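Local coordinates for RagB/SusD domain protein (Flavobacterium johnsoniae, PDB 5J5U), which binds chitin and, as a SusD homologue, probably presents the polysaccharide or its fragments for uptake at the outer membrane, at residues 74-77 against 78-82; 140-143 against 144-147; 449-452 against 453-456; 457-460 against 461-465. All coordinates share one frame; numbering follows the deposited sequence.

Along the chain the four contacts come in series: contact 1 within helix 66-90, contact 2 at the start of helix 143-160, contact 3 at the start of helix 452-457, and contact 4 at the start of helix 459-468. All belong to the largely helical body of this SusD-like protein. Contacts 3 and 4 lie closest, with centres 9 Å apart, on successive helices that meet where Met455 and Glu454 touch Tyr462. Contact 2 joins both through Tyr140, whose ring packs on Tyr450 and Ala465. Contact 1 touches none of them, its nearest atoms being about 6 Å from contact 3, yet Trp73 on its helix meets Tyr450. The late helices are thus packed through Tyr140, Tyr450 and Trp73 onto the early helical part of the fold.

Contact 1: residues 74-77 against 78-82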
loop_
_atom_site.group_PDB
_atom_site.type_symbol
_atom_site.label_atom_id
_atom_site.label_comp_id
_atom_site.label_asym_id
_atom_site.label_seq_id
_atom_site.Cartn_x
_atom_site.Cartn_y
_atom_site.Cartn_z
ATOM N N ARG A 74 -0.998 17.380 0.365
ATOM C CA ARG A 74 -0.231 18.506 -0.130
ATOM C C ARG A 74 0.646 18.132 -1.318
ATOM O O ARG A 74 0.675 18.861 -2.314
ATOM C CB ARG A 74 0.626 19.076 0.982
ATOM C CG ARG A 74 1.745 19.950 0.482
ATOM C CD ARG A 74 2.655 20.343 1.627
ATOM N NE ARG A 74 3.492 21.488 1.264
ATOM C CZ ARG A 74 4.703 21.392 0.721
ATOM N NH1 ARG A 74 5.246 20.197 0.485
ATOM N NH2 ARG A 74 5.377 22.498 0.422
ATOM N N ASN A 75 1.322 16.982 -1.251
ATOM C CA ASN A 75 2.265 16.671 -2.309
ATOM C C ASN A 75 1.612 16.054 -3.533
ATOM O O ASN A 75 2.053 16.287 -4.672
ATOM C CB ASN A 75 3.391 15.781 -1.795
ATOM C CG ASN A 75 4.512 16.598 -1.150
ATOM O OD1 ASN A 75 4.275 17.670 -0.597
ATOM N ND2 ASN A 75 5.737 16.137 -1.298
ATOM N N VAL A 76 0.548 15.298 -3.332
ATOM C CA VAL A 76 -0.184 14.810 -4.487
ATOM C C VAL A 76 -0.791 15.994 -5.271
ATOM O O VAL A 76 -0.642 16.065 -6.483
ATOM C CB VAL A 76 -1.297 13.796 -4.091
ATOM C CG1 VAL A 76 -2.326 13.676 -5.195
ATOM C CG2 VAL A 76 -0.684 12.443 -3.784
ATOM N N TYR A 77 -1.414 16.948 -4.590
ATOM C CA TYR A 77 -1.980 18.050 -5.344
ATOM C C TYR A 77 -0.908 18.994 -5.901
ATOM O O TYR A 77 -1.090 19.553 -6.973
ATOM C CB TYR A 77 -2.987 18.822 -4.495
ATOM C CG TYR A 77 -4.275 18.053 -4.337
ATOM C CD1 TYR A 77 -5.037 17.694 -5.451
ATOM C CD2 TYR A 77 -4.721 17.662 -3.088
ATOM C CE1 TYR A 77 -6.225 16.980 -5.309
ATOM C CE2 TYR A 77 -5.892 16.943 -2.942
ATOM C CZ TYR A 77 -6.632 16.598 -4.048
ATOM O OH TYR A 77 -7.789 15.878 -3.872
ATOM N N ALA A 78 0.205 19.182 -5.197
ATOM C CA ALA A 78 1.248 20.063 -5.719
ATOM C C ALA A 78 1.994 19.463 -6.925
ATOM O O ALA A 78 2.242 20.152 -7.915
ATOM C CB ALA A 78 2.224 20.420 -4.626
ATOM N N ASN A 79 2.301 18.171 -6.882
ATOM C CA ASN A 79 3.234 17.601 -7.857
ATOM C C ASN A 79 2.607 16.676 -8.882
ATOM O O ASN A 79 2.958 16.749 -10.057
ATOM C CB ASN A 79 4.357 16.828 -7.150
ATOM C CG ASN A 79 5.186 17.711 -6.227
ATOM O OD1 ASN A 79 5.399 18.893 -6.515
ATOM N ND2 ASN A 79 5.660 17.138 -5.110
ATOM N N GLU A 80 1.726 15.780 -8.439
ATOM C CA GLU A 80 1.354 14.613 -9.254
ATOM C C GLU A 80 0.102 14.783 -10.112
ATOM O O GLU A 80 0.171 14.634 -11.327
ATOM C CB GLU A 80 1.194 13.381 -8.351
ATOM C CG GLU A 80 2.486 13.018 -7.611
ATOM C CD GLU A 80 2.311 11.922 -6.569
ATOM O OE1 GLU A 80 1.284 11.199 -6.593
ATOM O OE2 GLU A 80 3.212 11.792 -5.711
ATOM N N LEU A 81 -1.025 15.126 -9.488
ATOM C CA LEU A 81 -2.313 15.083 -10.171
ATOM C C LEU A 81 -2.341 15.990 -11.396
ATOM O O LEU A 81 -2.835 15.602 -12.459
ATOM C CB LEU A 81 -3.425 15.460 -9.213
ATOM C CG LEU A 81 -4.821 15.246 -9.770
ATOM C CD1 LEU A 81 -5.115 13.766 -9.993
ATOM C CD2 LEU A 81 -5.794 15.848 -8.779
ATOM N N LYS A 82 -1.755 17.172 -11.253
ATOM C CA LYS A 82 -1.730 18.162 -12.318
ATOM C C LYS A 82 -0.964 17.707 -13.560
ATOM O O LYS A 82 -1.406 17.920 -14.689
ATOM C CB LYS A 82 -1.126 19.450 -11.771
ATOM C CG LYS A 82 -0.340 20.262 -12.779
ATOM C CD LYS A 82 0.345 21.432 -12.084
ATOM C CE LYS A 82 1.167 20.958 -10.886
ATOM N NZ LYS A 82 2.153 19.889 -11.223
#
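Val76 O is shared by two backbone donors, Glu80 N and Leu81 N, which reach it from opposite faces of its carbonyl plane. The bond from Leu81 N is the straighter at 3.2 Å (N-H...O 173°), while Glu80 N lies 3.1 Å from Val76 O on a more bent path. Before this fork the ladder is that of an ordinary alpha-helix, with Ala78 N 2.9 Å from Arg74 O and Asn79 N 2.9 Å from Asn75 O. The i+5 bond to Leu81 marks a pi-type turn at 78-80, a local widening midway along helix 66-90. Glu80, on the widened turn, sends an extended chain past Val76, and its OE1 comes 3.6 Å from Val76 CG2. Burial of this carboxylate is probably made tolerable by Arg114, in a salt bridge with OE1, and Tyr33, hydrogen-bonded to OE2. Asn75 and Asn79 point the same way with their amide planes 68° apart; ND2 of Asn75 is spent on Asp30. On another side of the helix Tyr77 and Leu81 run alongside each other, Leu81 CD2 lying 3.7 Å from Tyr77 CE1. A leucine suits the place as a branched apolar side chain; with CG anti to the backbone N (chi1 -171°), CD2 is brought to the ring. Tyr77 has its hydroxyl on Pro123 O, beyond this apolar patch.

Contact 2: residues 140-143 against 144-147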
loop_
_atom_site.group_PDB
_atom_site.type_symbol
_atom_site.label_atom_id
_atom_site.label_comp_id
_atom_site.label_asym_id
_atom_site.label_seq_id
_atom_site.Cartn_x
_atom_site.Cartn_y
_atom_site.Cartn_z
ATOM N N TYR A 140 -15.493 18.566 -3.600
ATOM C CA TYR A 140 -15.016 17.261 -3.145
ATOM C C TYR A 140 -15.932 16.222 -3.751
ATOM O O TYR A 140 -17.124 16.271 -3.502
ATOM C CB TYR A 140 -15.027 17.173 -1.614
ATOM C CG TYR A 140 -13.977 18.021 -0.899
ATOM C CD1 TYR A 140 -13.864 19.397 -1.144
ATOM C CD2 TYR A 140 -13.129 17.450 0.056
ATOM C CE1 TYR A 140 -12.923 20.175 -0.491
ATOM C CE2 TYR A 140 -12.179 18.217 0.721
ATOM C CZ TYR A 140 -12.079 19.578 0.436
ATOM O OH TYR A 140 -11.139 20.334 1.074
ATOM N N ASP A 141 -15.423 15.334 -4.602
ATOM C CA ASP A 141 -16.289 14.274 -5.149
ATOM C C ASP A 141 -16.620 13.262 -4.066
ATOM O O ASP A 141 -15.751 12.914 -3.261
ATOM C CB ASP A 141 -15.655 13.523 -6.324
ATOM C CG ASP A 141 -15.237 14.429 -7.464
ATOM O OD1 ASP A 141 -15.729 15.565 -7.574
ATOM O OD2 ASP A 141 -14.401 13.987 -8.277
ATOM N N LYS A 142 -17.856 12.774 -4.050
ATOM C CA LYS A 142 -18.178 11.646 -3.201
ATOM C C LYS A 142 -17.320 10.440 -3.600
ATOM O O LYS A 142 -17.184 10.121 -4.795
ATOM C CB LYS A 142 -19.663 11.306 -3.294
ATOM C CG LYS A 142 -20.575 12.352 -2.705
ATOM C CD LYS A 142 -22.023 12.099 -3.092
ATOM C CE LYS A 142 -22.523 10.736 -2.597
ATOM N NZ LYS A 142 -24.010 10.702 -2.398
ATOM N N GLN A 143 -16.759 9.764 -2.594
ATOM C CA GLN A 143 -15.853 8.640 -2.846
ATOM C C GLN A 143 -16.498 7.578 -3.739
ATOM O O GLN A 143 -15.842 7.040 -4.631
ATOM C CB GLN A 143 -15.377 8.004 -1.530
ATOM C CG GLN A 143 -14.348 6.876 -1.737
ATOM C CD GLN A 143 -13.833 6.265 -0.433
ATOM O OE1 GLN A 143 -14.588 5.629 0.318
ATOM N NE2 GLN A 143 -12.534 6.435 -0.172
ATOM N N GLN A 144 -17.788 7.331 -3.555
ATOM C CA GLN A 144 -18.493 6.366 -4.406
ATOM C C GLN A 144 -18.370 6.732 -5.903
ATOM O O GLN A 144 -18.094 5.870 -6.753
ATOM C CB GLN A 144 -19.967 6.265 -4.005
ATOM C CG GLN A 144 -20.811 5.403 -4.945
ATOM C CD GLN A 144 -22.218 5.169 -4.430
ATOM O OE1 GLN A 144 -22.821 6.052 -3.828
ATOM N NE2 GLN A 144 -22.752 3.983 -4.682
ATOM N N ASP A 145 -18.565 8.007 -6.214
ATOM C CA ASP A 145 -18.443 8.473 -7.594
ATOM C C ASP A 145 -16.985 8.397 -8.060
ATOM O O ASP A 145 -16.720 8.096 -9.222
ATOM C CB ASP A 145 -19.000 9.909 -7.748
ATOM C CG ASP A 145 -20.477 10.003 -7.371
ATOM O OD1 ASP A 145 -21.196 9.028 -7.624
ATOM O OD2 ASP A 145 -20.927 11.029 -6.830
ATOM N N ILE A 146 -16.045 8.674 -7.161
ATOM C CA ILE A 146 -14.632 8.623 -7.518
ATOM C C ILE A 146 -14.324 7.208 -7.954
ATOM O O ILE A 146 -13.666 6.982 -8.962
ATOM C CB ILE A 146 -13.687 9.032 -6.348
ATOM C CG1 ILE A 146 -13.897 10.497 -5.930
ATOM C CG2 ILE A 146 -12.233 8.826 -6.730
ATOM C CD1 ILE A 146 -12.922 10.994 -4.852
ATOM N N TYR A 147 -14.830 6.254 -7.199
ATOM C CA TYR A 147 -14.622 4.848 -7.510
ATOM C C TYR A 147 -15.307 4.371 -8.814
ATOM O O TYR A 147 -14.714 3.570 -9.557
ATOM C CB TYR A 147 -15.078 3.994 -6.327
ATOM C CG TYR A 147 -13.926 3.591 -5.445
ATOM C CD1 TYR A 147 -13.296 4.518 -4.599
ATOM C CD2 TYR A 147 -13.431 2.293 -5.488
ATOM C CE1 TYR A 147 -12.232 4.137 -3.789
ATOM C CE2 TYR A 147 -12.374 1.911 -4.698
ATOM C CZ TYR A 147 -11.777 2.828 -3.852
ATOM O OH TYR A 147 -10.718 2.398 -3.101
HETATM O O HOH W 1 -19.701 13.175 -6.436
#
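Gln143 lays its aliphatic part alongside Tyr147, one helical turn on, with Gln143 CG 3.9 Å from Tyr147 CD1. The two side chains point the same way, and the glutamine amide is turned 74° from the ring plane. With CG anti to the backbone N (chi1 -176°) and the chain extended beyond it, Gln143 carries its amide inward, where OE1 takes the N-H of Trp481 and NE2 reaches Thr116. An amide suits such a buried spot because it can accept and donate at once. Tyr147 N closes the turn on Gln143 O at 2.9 Å, and that same carbonyl oxygen lies at the ring edge, 3.6 Å from Tyr147 CD1. The motif is the first turn of helix 143-160, with Lys142 at the N-cap. Lacking a side chain that could cap, Lys142 contributes its backbone: its O accepts from Ile146 N at 3.0 Å in the carbonyl plane, while its N-H is accepted by a water that in turn donates to Asp145 OD2. Asp145 CB lies 3.5 Å from Lys142 O, and an acidic residue in this first turn probably suits the positive end of the helix dipole. Ile146 reaches back across the turn, placing CG1 3.5 Å from Asp141 CB and 3.5 Å from Lys142 O. With an alanine here, Asp141 CB would probably lose its apolar neighbour and a gap would open beside the loop. Asp141 turns its carboxylate to Ser125 N and Lys139.

Contact 3: residues 449-452 against 453-456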
loop_
_atom_site.group_PDB
_atom_site.type_symbol
_atom_site.label_atom_id
_atom_site.label_comp_id
_atom_site.label_asym_id
_atom_site.label_seq_id
_atom_site.Cartn_x
_atom_site.Cartn_y
_atom_site.Cartn_z
ATOM N N TYR A 449 -6.856 13.635 7.947
ATOM C CA TYR A 449 -7.805 14.739 7.834
ATOM C C TYR A 449 -7.351 15.816 6.829
ATOM O O TYR A 449 -6.154 16.036 6.629
ATOM C CB TYR A 449 -8.059 15.334 9.230
ATOM C CG TYR A 449 -6.803 15.633 10.039
ATOM C CD1 TYR A 449 -6.272 14.692 10.920
ATOM C CD2 TYR A 449 -6.153 16.859 9.929
ATOM C CE1 TYR A 449 -5.129 14.961 11.664
ATOM C CE2 TYR A 449 -5.017 17.138 10.677
ATOM C CZ TYR A 449 -4.510 16.176 11.545
ATOM O OH TYR A 449 -3.367 16.442 12.266
ATOM N N TYR A 450 -8.323 16.481 6.203
ATOM C CA TYR A 450 -8.028 17.555 5.248
ATOM C C TYR A 450 -7.305 18.691 5.966
ATOM O O TYR A 450 -7.607 18.964 7.128
ATOM C CB TYR A 450 -9.296 18.124 4.618
ATOM C CG TYR A 450 -10.372 17.171 4.129
ATOM C CD1 TYR A 450 -10.089 16.097 3.308
ATOM C CD2 TYR A 450 -11.698 17.397 4.476
ATOM C CE1 TYR A 450 -11.120 15.254 2.854
ATOM C CE2 TYR A 450 -12.723 16.586 4.035
ATOM C CZ TYR A 450 -12.443 15.519 3.232
ATOM O OH TYR A 450 -13.488 14.727 2.819
ATOM N N PRO A 451 -6.347 19.358 5.282
ATOM C CA PRO A 451 -5.688 20.505 5.923
ATOM C C PRO A 451 -6.635 21.686 6.085
ATOM O O PRO A 451 -7.517 21.916 5.240
ATOM C CB PRO A 451 -4.527 20.843 4.962
ATOM C CG PRO A 451 -4.969 20.309 3.644
ATOM C CD PRO A 451 -5.813 19.089 3.934
ATOM N N ASN A 452 -6.443 22.405 7.183
ATOM C CA ASN A 452 -7.203 23.589 7.518
ATOM C C ASN A 452 -7.128 24.702 6.438
ATOM O O ASN A 452 -8.020 25.549 6.330
ATOM C CB ASN A 452 -6.735 24.118 8.879
ATOM C CG ASN A 452 -7.654 25.184 9.419
ATOM O OD1 ASN A 452 -8.864 24.998 9.443
ATOM N ND2 ASN A 452 -7.093 26.324 9.814
ATOM N N ASP A 453 -6.077 24.674 5.629
ATOM C CA ASP A 453 -5.976 25.561 4.473
ATOM C C ASP A 453 -7.192 25.431 3.576
ATOM O O ASP A 453 -7.585 26.391 2.927
ATOM C CB ASP A 453 -4.723 25.252 3.646
ATOM C CG ASP A 453 -3.461 25.372 4.449
ATOM O OD1 ASP A 453 -3.133 24.418 5.200
ATOM O OD2 ASP A 453 -2.816 26.436 4.358
ATOM N N GLU A 454 -7.769 24.228 3.517
ATOM C CA GLU A 454 -8.956 24.008 2.704
ATOM C C GLU A 454 -10.141 24.739 3.309
ATOM O O GLU A 454 -10.980 25.263 2.595
ATOM C CB GLU A 454 -9.253 22.519 2.566
ATOM C CG GLU A 454 -8.346 21.836 1.573
ATOM C CD GLU A 454 -8.596 22.325 0.154
ATOM O OE1 GLU A 454 -9.775 22.440 -0.232
ATOM O OE2 GLU A 454 -7.621 22.603 -0.568
ATOM N N MET A 455 -10.201 24.780 4.632
ATOM C CA MET A 455 -11.224 25.563 5.316
ATOM C C MET A 455 -11.036 27.060 5.055
ATOM O O MET A 455 -12.008 27.814 5.009
ATOM C CB MET A 455 -11.201 25.277 6.822
ATOM C CG MET A 455 -12.158 26.121 7.650
ATOM S SD MET A 455 -13.898 25.741 7.309
ATOM C CE MET A 455 -14.681 27.177 8.061
ATOM N N GLN A 456 -9.794 27.487 4.861
ATOM C CA GLN A 456 -9.535 28.917 4.691
ATOM C C GLN A 456 -9.664 29.415 3.236
ATOM O O GLN A 456 -9.992 30.573 3.017
ATOM C CB GLN A 456 -8.148 29.247 5.225
ATOM C CG GLN A 456 -8.058 29.171 6.740
ATOM C CD GLN A 456 -6.637 29.091 7.230
ATOM O OE1 GLN A 456 -5.774 28.475 6.585
ATOM N NE2 GLN A 456 -6.372 29.713 8.368
#
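Asn452 and Gln456 cross at about a right angle, one turn apart, with their amide planes inclined by 40°. Asn452 ND2 comes 3.8 Å from Gln456 CD, a loose surface contact of two polar side chains. Standing anti to the backbone N (chi1 -169°), the CG of Asn452 swings the amide out over the next turn, where OD1 also lies 3.5 Å from Met455 CB; these two side chains run obliquely past each other. Pro451 comes just before helix 452-457. Its ring restricts phi to a value that fits entry into the helix, and its carbonyl oxygen opens the first turn by accepting from Glu454 N at 2.9 Å, the donor standing 45° out of the carbonyl plane. The following link, from Gln456 N to Asn452 O at 3.0 Å, is weak. Against the proline ring Asp453 brings its carboxylate, OD1 lying 3.8 Å from Pro451 CB. Glu454 passes its CB 3.2 Å from Pro451 O, then bends at its second torsion and leads off, its OE1 hydrogen-bonded to the hydroxyl of Tyr140. Pro451 meanwhile rests on Thr70 and Trp73 of helix 66-90, and Met455 packs on Tyr462 of the next helix.

Contact 4: residues 457-460 against 461-465; sequences KNEK and NYMEA
Lys460 NZ and Glu464 OE2 form a salt bridge of 2.6 Å, spanning one turn from residue i to i+4. The ammonium meets OE2 from above the carboxylate plane, 39° out of it, as the two long chains pass at a slant. Lys460 runs extended until its last torsion, where a bend (chi4 -77°) turns NZ towards its mate, while Glu464 stays extended to reach it. An alanine in place of Glu464 would probably leave the lysine ammonium without this partner and set its flexible chain free to swing. Beneath the bridge, Glu464 N bonds to Lys460 O at 2.9 Å. From Glu459 on, the chain forms the first turns of helix 459-468, with Asn458 its N-cap residue and the first to leave the preceding helix; asparagine suits this break, since it readily takes up non-helical backbone angles. Asn458 makes no capping bond with its side chain, but its O accepts from Tyr462 N at 3.1 Å with a nearly straight N-H. The amide instead turns to Asn461: ND2 of Asn461 gives a weak bond of 3.1 Å to Asn458 OD1, the two amide planes standing 89° apart. Asn458 ND2 is held by Pro138 O. Further along, Met463 N bonds to Glu459 O at 2.9 Å, and Met463 CG passes 3.3 Å from that same oxygen before the chain folds over towards Met455. The same carbonyl oxygen also sits at the edge of the Tyr462 ring, whose hydroxyl bonds to Asn473.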
loop_
_atom_site.group_PDB
_atom_site.type_symbol
_atom_site.label_atom_id
_atom_site.label_comp_id
_atom_site.label_asym_id
_atom_site.label_seq_id
_atom_site.Cartn_x
_atom_site.Cartn_y
_atom_site.Cartn_z
ATOM N N LYS A 457 -9.429 28.532 2.263
ATOM C CA LYS A 457 -9.368 28.885 0.835
ATOM C C LYS A 457 -10.476 28.257 -0.003
ATOM O O LYS A 457 -10.632 28.589 -1.178
ATOM C CB LYS A 457 -8.029 28.444 0.226
ATOM C CG LYS A 457 -6.840 29.298 0.567
ATOM C CD LYS A 457 -5.663 28.861 -0.288
ATOM C CE LYS A 457 -5.390 27.394 -0.030
ATOM N NZ LYS A 457 -4.343 26.883 -0.934
ATOM N N ASN A 458 -11.146 27.255 0.552
ATOM C CA ASN A 458 -12.170 26.519 -0.178
ATOM C C ASN A 458 -13.327 26.166 0.747
ATOM O O ASN A 458 -13.831 25.054 0.730
ATOM C CB ASN A 458 -11.567 25.266 -0.810
ATOM C CG ASN A 458 -12.457 24.663 -1.886
ATOM O OD1 ASN A 458 -13.478 25.235 -2.262
ATOM N ND2 ASN A 458 -12.077 23.506 -2.379
ATOM N N GLU A 459 -13.757 27.136 1.538
ATOM C CA GLU A 459 -14.617 26.872 2.690
ATOM C C GLU A 459 -15.913 26.110 2.405
ATOM O O GLU A 459 -16.247 25.159 3.122
ATOM C CB GLU A 459 -14.977 28.191 3.382
ATOM C CG GLU A 459 -15.800 27.975 4.643
ATOM C CD GLU A 459 -16.159 29.269 5.337
ATOM O OE1 GLU A 459 -15.684 30.338 4.895
ATOM O OE2 GLU A 459 -16.942 29.213 6.310
ATOM N N LYS A 460 -16.648 26.530 1.379
ATOM C CA LYS A 460 -17.965 25.959 1.097
ATOM C C LYS A 460 -17.891 24.465 0.823
ATOM O O LYS A 460 -18.562 23.674 1.479
ATOM C CB LYS A 460 -18.627 26.681 -0.086
ATOM C CG LYS A 460 -19.980 26.094 -0.510
ATOM C CD LYS A 460 -20.374 26.599 -1.918
ATOM C CE LYS A 460 -21.778 26.176 -2.354
ATOM N NZ LYS A 460 -21.880 24.747 -2.797
ATOM N N ASN A 461 -17.053 24.089 -0.128
ATOM C CA ASN A 461 -16.908 22.698 -0.514
ATOM C C ASN A 461 -16.341 21.844 0.640
ATOM O O ASN A 461 -16.854 20.749 0.923
ATOM C CB ASN A 461 -16.027 22.605 -1.763
ATOM C CG ASN A 461 -16.655 23.321 -2.957
ATOM O OD1 ASN A 461 -17.874 23.349 -3.090
ATOM N ND2 ASN A 461 -15.830 23.941 -3.794
ATOM N N TYR A 462 -15.337 22.384 1.330
ATOM C CA TYR A 462 -14.789 21.768 2.533
ATOM C C TYR A 462 -15.930 21.390 3.491
ATOM O O TYR A 462 -16.086 20.213 3.881
ATOM C CB TYR A 462 -13.793 22.730 3.196
ATOM C CG TYR A 462 -13.311 22.287 4.544
ATOM C CD1 TYR A 462 -13.974 22.679 5.704
ATOM C CD2 TYR A 462 -12.202 21.465 4.665
ATOM C CE1 TYR A 462 -13.537 22.270 6.949
ATOM C CE2 TYR A 462 -11.760 21.045 5.908
ATOM C CZ TYR A 462 -12.425 21.447 7.045
ATOM O OH TYR A 462 -11.980 21.019 8.275
ATOM N N MET A 463 -16.763 22.381 3.812
ATOM C CA MET A 463 -17.890 22.166 4.714
ATOM C C MET A 463 -18.921 21.172 4.164
ATOM O O MET A 463 -19.519 20.416 4.946
ATOM C CB MET A 463 -18.577 23.499 5.024
ATOM C CG MET A 463 -17.776 24.416 5.954
ATOM S SD MET A 463 -17.159 23.541 7.407
ATOM C CE MET A 463 -18.706 23.189 8.266
ATOM N N GLU A 464 -19.130 21.146 2.840
ATOM C CA GLU A 464 -20.036 20.134 2.290
ATOM C C GLU A 464 -19.495 18.734 2.551
ATOM O O GLU A 464 -20.253 17.825 2.973
ATOM C CB GLU A 464 -20.287 20.313 0.803
ATOM C CG GLU A 464 -21.109 21.544 0.493
ATOM C CD GLU A 464 -21.485 21.680 -0.989
ATOM O OE1 GLU A 464 -21.095 20.791 -1.798
ATOM O OE2 GLU A 464 -22.183 22.670 -1.330
ATOM N N ALA A 465 -18.196 18.546 2.328
ATOM C CA ALA A 465 -17.579 17.231 2.620
ATOM C C ALA A 465 -17.658 16.882 4.135
ATOM O O ALA A 465 -17.949 15.731 4.523
ATOM C CB ALA A 465 -16.140 17.189 2.144
#